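Long-range contacts in beta-glucanase (Podospora anserina, PDB 4LE4), which probably hydrolyses beta-glucans, as a fungal glycoside hydrolase of family GH131: residues D49-P53 with V161-V165; P53-G57 with V240-Q245. The contacts are given in a common frame with arbitrary orientation. Residue numbers count along the deposited sequence, not the author numbering.

Contact 1. Residues D49-P53 with V161-V165; sequences DYKNP and VWHNV
Trp162 lays its indole against the backbone of residues 50-52, with Asn52 over one face: Asn52 CA stands 3.4 Å from the centroid of the five-membered ring and only 8° off its normal, a CH-pi contact, and Asn52 N is 3.4 Å from Trp162 CZ2. The indole is placed by chi1 near -83° and chi2 near 96°, its CA-CB bond aimed at the loop. Tyr50 O meets the ring edge near its plane, 3.1 Å from Trp162 CH2, while Pro53 CD lies 3.9 Å from Trp162 CD1. Segment 49-53 has no regular structure: phi/psi runs from -103/10 at Tyr50 through -113/169 at Lys51 to -67/121 at Asn52. Segment 161-165 is extended, and its residues 163-165 belong to strand 163-170; the closest CA pair is Asn52 and Trp162, 6.1 Å apart. This packs the loop between strands 44-47 and 61-66 onto one sheet of the concanavalin-like beta-sandwich, beside strand 222-233, where Asn52 N hydrogen-bonds to Ser227 OG. A water bridges the two sides, donating to Asp49 O at 2.9 Å and Lys51 O at 2.6 Å and weakly accepting from Trp162 NE1 at 3.3 Å. Asn52, with chi1 near 180°, turns its side chain past the indole, its ND2 3.5 Å from Trp162 CB. Its ND2 hydrogen-bonds to Gly183 O and its OD1 to Ala54 N. Lys51 points its CA-CB bond away from the tryptophan, and its NZ hydrogen-bonds to the carbonyl oxygens of Asp55 and Ser58.

Contact 2. Residues P53-G57 with V240-Q245; sequences PADTG and VAGPGQ
Val240, Ala241 and Thr56 carry most of the buried surface where these two irregular segments meet, with Asp55 and Ala241 in register at 3.9 Å between CA atoms. Val240 (chi1 m) presents CG2 to Ala54 CB at 3.9 Å, an apolar touch. Ala241 tucks its methyl between neighbours: CB is 3.8 Å from Ala54 O and 3.5 Å from Thr56 OG1, and its carbonyl O comes 3.2 Å from Gly57 CA in a CA-H...O contact. A CB on Gly57 would clash with that oxygen. Thr56 (chi1 p) donates from OG1 to Gln245 OE1 at 2.7 Å; Gln245 folds back to reach it with chi1 near -82° and chi2 near -61°, its CG 3.7 Å from Gly57 CA. A type II beta turn, Gly242 to Gln245, brings the glutamine round, with Gly244 at positive phi. On the other segment Asp55 (phi/psi -83/88, chi1 t) centres an inverse gamma turn, closed by a weak Thr56 N to Ala54 O hydrogen bond of 3.1 Å. Its OD2 hydrogen-bonds to Ser58 OG, while its OD1 accepts from Gly57 N at 2.8 Å, so the bend packed against the C-terminal tail is an Asx turn.

Overall arrangement
From the N terminus, strand 44-47 runs into the loop that returns to strand 61-66, and both contacts start from this loop. Its first half closes contact 1 across 107 residues, meeting the chain where it enters strand 163-170. The second half closes contact 2 across 182 residues, meeting the tail that follows strand 222-233. The closures cross, since contact 2 opens inside contact 1 and closes beyond it; Pro53 belongs to both. Their centres are 11 Å apart, and they touch through packing of Asn164 on Val240 and of Lys51 on Thr56. Together they tie the loop to strand 163-170 and the tail after strand 222-233; these strands and those flanking the loop share one antiparallel sheet.

Contact 1. Residues D49-P53 with V161-V165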
loop_
_atom_site.group_PDB
_atom_site.type_symbol
_atom_site.label_atom_id
_atom_site.label_comp_id
_atom_site.label_asym_id
_atom_site.label_seq_id
_atom_site.Cartn_x
_atom_site.Cartn_y
_atom_site.Cartn_z
ATOM N N ASP A 49 -5.649 13.577 -9.998
ATOM C CA ASP A 49 -6.198 14.143 -8.788
ATOM C C ASP A 49 -6.076 13.198 -7.611
ATOM O O ASP A 49 -6.361 13.581 -6.494
ATOM C CB ASP A 49 -7.683 14.496 -8.954
ATOM C CG ASP A 49 -7.950 15.428 -10.154
ATOM O OD1 ASP A 49 -7.034 16.173 -10.560
ATOM O OD2 ASP A 49 -9.090 15.418 -10.674
ATOM N N TYR A 50 -5.645 11.978 -7.868
ATOM C CA TYR A 50 -5.579 10.972 -6.813
ATOM C C TYR A 50 -4.188 10.701 -6.276
ATOM O O TYR A 50 -4.003 9.722 -5.559
ATOM C CB TYR A 50 -6.152 9.654 -7.340
ATOM C CG TYR A 50 -7.588 9.695 -7.811
ATOM C CD1 TYR A 50 -8.470 10.677 -7.361
ATOM C CD2 TYR A 50 -8.075 8.702 -8.651
ATOM C CE1 TYR A 50 -9.813 10.666 -7.737
ATOM C CE2 TYR A 50 -9.416 8.675 -9.023
ATOM C CZ TYR A 50 -10.277 9.659 -8.562
ATOM O OH TYR A 50 -11.622 9.623 -8.933
ATOM N N LYS A 51 -3.204 11.516 -6.642
ATOM C CA LYS A 51 -1.822 11.308 -6.165
ATOM C C LYS A 51 -1.354 12.414 -5.239
ATOM O O LYS A 51 -2.022 13.444 -5.088
ATOM C CB LYS A 51 -0.838 11.306 -7.335
ATOM C CG LYS A 51 -0.717 12.674 -7.987
ATOM C CD LYS A 51 0.465 12.760 -8.947
ATOM C CE LYS A 51 0.769 14.227 -9.303
ATOM N NZ LYS A 51 2.001 14.307 -10.088
ATOM N N ASN A 52 -0.213 12.185 -4.593
ATOM C CA ASN A 52 0.387 13.215 -3.769
ATOM C C ASN A 52 0.825 14.306 -4.786
ATOM O O ASN A 52 1.655 14.043 -5.645
ATOM C CB ASN A 52 1.624 12.655 -3.097
ATOM C CG ASN A 52 2.283 13.648 -2.180
ATOM O OD1 ASN A 52 2.194 14.866 -2.380
ATOM N ND2 ASN A 52 2.976 13.133 -1.153
ATOM N N PRO A 53 0.316 15.537 -4.658
ATOM C CA PRO A 53 0.714 16.569 -5.629
ATOM C C PRO A 53 2.207 16.859 -5.712
ATOM O O PRO A 53 2.687 17.336 -6.736
ATOM C CB PRO A 53 -0.071 17.804 -5.177
ATOM C CG PRO A 53 -1.246 17.237 -4.418
ATOM C CD PRO A 53 -0.584 16.104 -3.640
ATOM N N VAL A 161 -4.298 14.095 4.080
ATOM C CA VAL A 161 -2.862 14.112 4.339
ATOM C C VAL A 161 -2.213 12.967 3.611
ATOM O O VAL A 161 -2.661 11.839 3.731
ATOM C CB VAL A 161 -2.551 13.952 5.871
ATOM C CG1 VAL A 161 -1.034 13.776 6.094
ATOM C CG2 VAL A 161 -3.054 15.181 6.625
ATOM N N TRP A 162 -1.160 13.251 2.852
ATOM C CA TRP A 162 -0.456 12.191 2.157
ATOM C C TRP A 162 0.653 11.639 3.031
ATOM O O TRP A 162 1.452 12.394 3.545
ATOM C CB TRP A 162 0.152 12.721 0.854
ATOM C CG TRP A 162 -0.840 12.737 -0.240
ATOM C CD1 TRP A 162 -1.619 13.811 -0.650
ATOM C CD2 TRP A 162 -1.262 11.614 -1.012
ATOM N NE1 TRP A 162 -2.491 13.401 -1.624
ATOM C CE2 TRP A 162 -2.297 12.064 -1.874
ATOM C CE3 TRP A 162 -0.870 10.257 -1.060
ATOM C CZ2 TRP A 162 -2.939 11.219 -2.777
ATOM C CZ3 TRP A 162 -1.522 9.397 -1.967
ATOM C CH2 TRP A 162 -2.548 9.893 -2.818
ATOM N N HIS A 163 0.649 10.322 3.234
ATOM C CA HIS A 163 1.675 9.649 4.010
ATOM C C HIS A 163 2.568 8.906 3.059
ATOM O O HIS A 163 2.125 7.986 2.369
ATOM C CB HIS A 163 1.043 8.642 4.982
ATOM C CG HIS A 163 0.363 9.298 6.137
ATOM N ND1 HIS A 163 1.007 9.551 7.329
ATOM C CD2 HIS A 163 -0.885 9.807 6.263
ATOM C CE1 HIS A 163 0.184 10.192 8.144
ATOM N NE2 HIS A 163 -0.972 10.362 7.520
ATOM N N ASN A 164 3.835 9.292 3.036
ATOM C CA ASN A 164 4.812 8.650 2.152
ATOM C C ASN A 164 5.613 7.688 3.029
ATOM O O ASN A 164 6.109 8.078 4.065
ATOM C CB ASN A 164 5.734 9.733 1.578
ATOM C CG ASN A 164 4.947 10.960 1.085
ATOM O OD1 ASN A 164 5.073 12.086 1.620
ATOM N ND2 ASN A 164 4.123 10.739 0.100
ATOM N N VAL A 165 5.747 6.449 2.589
ATOM C CA VAL A 165 6.414 5.408 3.372
ATOM C C VAL A 165 7.449 4.636 2.544
ATOM O O VAL A 165 7.336 4.539 1.312
ATOM C CB VAL A 165 5.368 4.333 3.806
ATOM C CG1 VAL A 165 6.053 3.121 4.497
ATOM C CG2 VAL A 165 4.300 4.961 4.704
HETATM O O HOH W 1 -4.452 13.873 -4.293
#

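Contact 2. Residues P53-G57 with V240-Q245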
loop_
_atom_site.group_PDB
_atom_site.type_symbol
_atom_site.label_atom_id
_atom_site.label_comp_id
_atom_site.label_asym_id
_atom_site.label_seq_id
_atom_site.Cartn_x
_atom_site.Cartn_y
_atom_site.Cartn_z
ATOM N N PRO A 53 0.316 15.537 -4.658
ATOM C CA PRO A 53 0.714 16.569 -5.629
ATOM C C PRO A 53 2.207 16.859 -5.712
ATOM O O PRO A 53 2.687 17.336 -6.736
ATOM C CB PRO A 53 -0.071 17.804 -5.177
ATOM C CG PRO A 53 -1.246 17.237 -4.418
ATOM C CD PRO A 53 -0.584 16.104 -3.640
ATOM N N ALA A 54 2.942 16.576 -4.640
ATOM C CA ALA A 54 4.387 16.839 -4.602
ATOM C C ALA A 54 5.181 15.790 -5.361
ATOM O O ALA A 54 6.351 15.988 -5.696
ATOM C CB ALA A 54 4.857 16.891 -3.147
ATOM N N ASP A 55 4.554 14.651 -5.604
ATOM C CA ASP A 55 5.211 13.554 -6.320
ATOM C C ASP A 55 5.144 13.757 -7.826
ATOM O O ASP A 55 4.251 13.244 -8.497
ATOM C CB ASP A 55 4.542 12.213 -6.015
ATOM C CG ASP A 55 5.257 11.035 -6.670
ATOM O OD1 ASP A 55 6.231 11.239 -7.437
ATOM O OD2 ASP A 55 4.850 9.885 -6.408
ATOM N N THR A 56 6.125 14.464 -8.360
ATOM C CA THR A 56 6.148 14.720 -9.795
ATOM C C THR A 56 6.624 13.500 -10.560
ATOM O O THR A 56 6.640 13.483 -11.801
ATOM C CB THR A 56 7.043 15.941 -10.107
ATOM O OG1 THR A 56 8.372 15.690 -9.663
ATOM C CG2 THR A 56 6.513 17.163 -9.411
ATOM N N GLY A 57 6.991 12.458 -9.821
ATOM C CA GLY A 57 7.436 11.229 -10.447
ATOM C C GLY A 57 6.276 10.312 -10.828
ATOM O O GLY A 57 6.456 9.362 -11.596
ATOM N N VAL A 240 10.118 12.669 -2.138
ATOM C CA VAL A 240 8.822 12.082 -2.445
ATOM C C VAL A 240 8.507 12.116 -3.941
ATOM O O VAL A 240 7.581 11.436 -4.397
ATOM C CB VAL A 240 7.667 12.762 -1.646
ATOM C CG1 VAL A 240 7.993 12.731 -0.150
ATOM C CG2 VAL A 240 7.446 14.196 -2.104
ATOM N N ALA A 241 9.278 12.898 -4.703
ATOM C CA ALA A 241 9.064 12.970 -6.147
ATOM C C ALA A 241 9.746 11.810 -6.888
ATOM O O ALA A 241 9.627 11.713 -8.102
ATOM C CB ALA A 241 9.557 14.293 -6.697
ATOM N N GLY A 242 10.481 10.967 -6.160
ATOM C CA GLY A 242 11.109 9.800 -6.762
ATOM C C GLY A 242 12.441 10.003 -7.468
ATOM O O GLY A 242 12.876 11.131 -7.648
ATOM N N PRO A 243 13.103 8.922 -7.893
ATOM C CA PRO A 243 14.399 9.032 -8.582
ATOM C C PRO A 243 14.288 9.842 -9.875
ATOM O O PRO A 243 13.247 9.858 -10.520
ATOM C CB PRO A 243 14.774 7.572 -8.870
ATOM C CG PRO A 243 14.017 6.798 -7.821
ATOM C CD PRO A 243 12.683 7.515 -7.784
ATOM N N GLY A 244 15.363 10.516 -10.257
ATOM C CA GLY A 244 15.333 11.272 -11.504
ATOM C C GLY A 244 14.437 12.492 -11.612
ATOM O O GLY A 244 14.332 13.094 -12.693
ATOM N N GLN A 245 13.774 12.861 -10.521
ATOM C CA GLN A 245 12.924 14.049 -10.520
ATOM C C GLN A 245 13.603 15.101 -9.673
ATOM O O GLN A 245 14.422 14.781 -8.820
ATOM C CB GLN A 245 11.552 13.755 -9.906
ATOM C CG GLN A 245 10.557 13.120 -10.847
ATOM C CD GLN A 245 10.258 14.012 -12.048
ATOM O OE1 GLN A 245 9.779 15.148 -11.903
ATOM N NE2 GLN A 245 10.535 13.502 -13.235
#